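Local coordinates for protein histone-lysine N-methyltransferase family member SUVH9 (PDB 4NJ5) that probably binds methylated DNA and recruits RNA polymerase V to chromatin in RNA-directed DNA methylation and gene silencing, without methyltransferase activity of its own, at residues Lys69-Ser74 and Glu173-Arg178. Sequence-based numbering, arbitrary orientation.
Sequences KRIVGS and EVRVIR
Arg175 reaches from its strand to two backbone carbonyls of the loop segment Lys69-Ser74. Its NH1 donates to Gly73 O at 2.7 Å and to Ile71 O at 3.1 Å. Both oxygens lie in the guanidinium plane, and both bonds are nearly straight at the hydrogen. At Ile71 O the donor sits well above the carbonyl plane. CG and CD pass alongside Gly73 O, with Arg175 CD 3.2 Å from it, and the bend at chi3 (-66°) then turns the guanidinium so that NH1 meets the same oxygen.

Arg175 NH2 donates to a water at 2.9 Å, and that water donates in turn to Lys69 O and Ile71 O. Beside the arginine, Glu173 packs its CB and OE1 against the CA of Gly73; OE1 is 3.7 Å from it. Gly73 has backbone angles that call for glycine, and a CB there would clash with OE1. A second water accepts from Gly73 N and donates to Glu173 O, joining the two backbones. A third accepts from Ser74 N and makes a weak bond to Glu173 OE1.

Further out, Arg175 NE donates to Leu95 O. The arginine backbone pairs with Thr119 and Val121 of strand 117-124, which fixes the base of the side chain. Lys69, at the head of this segment, is tied to Asp104 by a salt bridge.

An alanine at Arg175 would probably leave the carbonyls of Ile71 and Gly73 without their charged donor and open a gap between loop and strand. The contact fastens an irregular loop to the sheet of the SRA domain, away from the zinc cluster. A buried guanidinium held by carbonyl oxygens and water suggests that backbone dipoles probably help to balance its charge.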
loop_
_atom_site.group_PDB
_atom_site.type_symbol
_atom_site.label_atom_id
_atom_site.label_comp_id
_atom_site.label_asym_id
_atom_site.label_seq_id
_atom_site.Cartn_x
_atom_site.Cartn_y
_atom_site.Cartn_z
ATOM N N LYS A 69 7.719 0.568 24.875
ATOM C CA LYS A 69 6.399 1.193 25.033
ATOM C C LYS A 69 6.402 2.506 25.821
ATOM O O LYS A 69 5.344 3.007 26.201
ATOM C CB LYS A 69 5.402 0.205 25.649
ATOM C CG LYS A 69 4.516 -0.506 24.637
ATOM C CD LYS A 69 4.176 -1.920 25.088
ATOM C CE LYS A 69 3.758 -1.950 26.546
ATOM N NZ LYS A 69 2.601 -1.048 26.796
ATOM N N ARG A 70 7.584 3.073 26.047
ATOM C CA ARG A 70 7.705 4.263 26.889
ATOM C C ARG A 70 7.286 5.556 26.185
ATOM O O ARG A 70 7.347 6.637 26.768
ATOM C CB ARG A 70 9.127 4.395 27.444
ATOM C CG ARG A 70 9.540 3.243 28.357
ATOM C CD ARG A 70 10.947 3.437 28.909
ATOM N NE ARG A 70 11.394 2.276 29.677
ATOM C CZ ARG A 70 12.521 1.609 29.446
ATOM N NH1 ARG A 70 13.333 1.986 28.468
ATOM N NH2 ARG A 70 12.840 0.564 30.199
ATOM N N ILE A 71 6.853 5.438 24.934
ATOM C CA ILE A 71 6.420 6.602 24.172
ATOM C C ILE A 71 4.919 6.831 24.295
ATOM O O ILE A 71 4.121 5.978 23.911
ATOM C CB ILE A 71 6.789 6.472 22.683
ATOM C CG1 ILE A 71 8.309 6.474 22.513
ATOM C CG2 ILE A 71 6.154 7.598 21.877
ATOM C CD1 ILE A 71 8.763 6.571 21.077
ATOM N N VAL A 72 4.540 7.980 24.838
ATOM C CA VAL A 72 3.135 8.365 24.885
ATOM C C VAL A 72 2.873 9.435 23.830
ATOM O O VAL A 72 3.711 10.311 23.597
ATOM C CB VAL A 72 2.690 8.824 26.309
ATOM C CG1 VAL A 72 3.781 8.538 27.329
ATOM C CG2 VAL A 72 2.296 10.297 26.329
ATOM N N GLY A 73 1.723 9.347 23.171
ATOM C CA GLY A 73 1.394 10.277 22.108
ATOM C C GLY A 73 1.870 9.774 20.761
ATOM O O GLY A 73 1.872 8.573 20.511
ATOM N N SER A 74 2.289 10.689 19.897
ATOM C CA SER A 74 2.656 10.334 18.531
ATOM C C SER A 74 3.897 9.442 18.458
ATOM O O SER A 74 4.837 9.607 19.231
ATOM C CB SER A 74 2.871 11.600 17.695
ATOM O OG SER A 74 1.792 12.506 17.855
ATOM N N GLU A 173 -2.273 11.576 26.379
ATOM C CA GLU A 173 -2.531 11.413 24.958
ATOM C C GLU A 173 -2.614 9.931 24.630
ATOM O O GLU A 173 -1.658 9.187 24.852
ATOM C CB GLU A 173 -1.399 12.026 24.142
ATOM C CG GLU A 173 -1.462 13.527 23.985
ATOM C CD GLU A 173 -0.254 14.081 23.247
ATOM O OE1 GLU A 173 0.876 13.617 23.512
ATOM O OE2 GLU A 173 -0.431 14.975 22.393
ATOM N N VAL A 174 -3.751 9.506 24.092
ATOM C CA VAL A 174 -3.956 8.106 23.735
ATOM C C VAL A 174 -4.050 7.923 22.222
ATOM O O VAL A 174 -4.846 8.584 21.559
ATOM C CB VAL A 174 -5.229 7.552 24.397
ATOM C CG1 VAL A 174 -5.529 6.151 23.897
ATOM C CG2 VAL A 174 -5.097 7.576 25.916
ATOM N N ARG A 175 -3.234 7.027 21.676
ATOM C CA ARG A 175 -3.325 6.690 20.260
ATOM C C ARG A 175 -4.565 5.842 19.987
ATOM O O ARG A 175 -4.869 4.907 20.729
ATOM C CB ARG A 175 -2.067 5.954 19.787
ATOM C CG ARG A 175 -0.795 6.790 19.862
ATOM C CD ARG A 175 0.404 6.049 19.285
ATOM N NE ARG A 175 0.770 4.876 20.075
ATOM C CZ ARG A 175 1.586 4.902 21.126
ATOM N NH1 ARG A 175 2.122 6.047 21.528
ATOM N NH2 ARG A 175 1.864 3.783 21.780
ATOM N N VAL A 176 -5.290 6.192 18.932
ATOM C CA VAL A 176 -6.434 5.405 18.496
ATOM C C VAL A 176 -6.153 4.783 17.135
ATOM O O VAL A 176 -5.852 5.489 16.170
ATOM C CB VAL A 176 -7.708 6.261 18.396
ATOM C CG1 VAL A 176 -8.794 5.513 17.630
ATOM C CG2 VAL A 176 -8.191 6.651 19.783
ATOM N N ILE A 177 -6.237 3.459 17.064
ATOM C CA ILE A 177 -6.123 2.766 15.790
ATOM C C ILE A 177 -7.450 2.095 15.471
ATOM O O ILE A 177 -7.942 1.265 16.243
ATOM C CB ILE A 177 -5.010 1.701 15.785
ATOM C CG1 ILE A 177 -3.628 2.349 15.896
ATOM C CG2 ILE A 177 -5.089 0.870 14.505
ATOM C CD1 ILE A 177 -3.193 2.667 17.315
ATOM N N ARG A 178 -8.037 2.461 14.338
ATOM C CA ARG A 178 -9.327 1.905 13.967
ATOM C C ARG A 178 -9.182 0.677 13.075
ATOM O O ARG A 178 -8.390 0.665 12.133
ATOM C CB ARG A 178 -10.231 2.965 13.329
ATOM C CG ARG A 178 -11.540 3.156 14.091
ATOM C CD ARG A 178 -12.426 4.227 13.487
ATOM N NE ARG A 178 -12.035 5.571 13.902
ATOM C CZ ARG A 178 -12.690 6.303 14.799
ATOM N NH1 ARG A 178 -12.257 7.518 15.105
ATOM N NH2 ARG A 178 -13.780 5.826 15.387
HETATM O O HOH W 1 3.517 3.169 24.067
HETATM O O HOH W 2 0.228 7.459 24.089
HETATM O O HOH W 3 2.723 13.424 20.756
#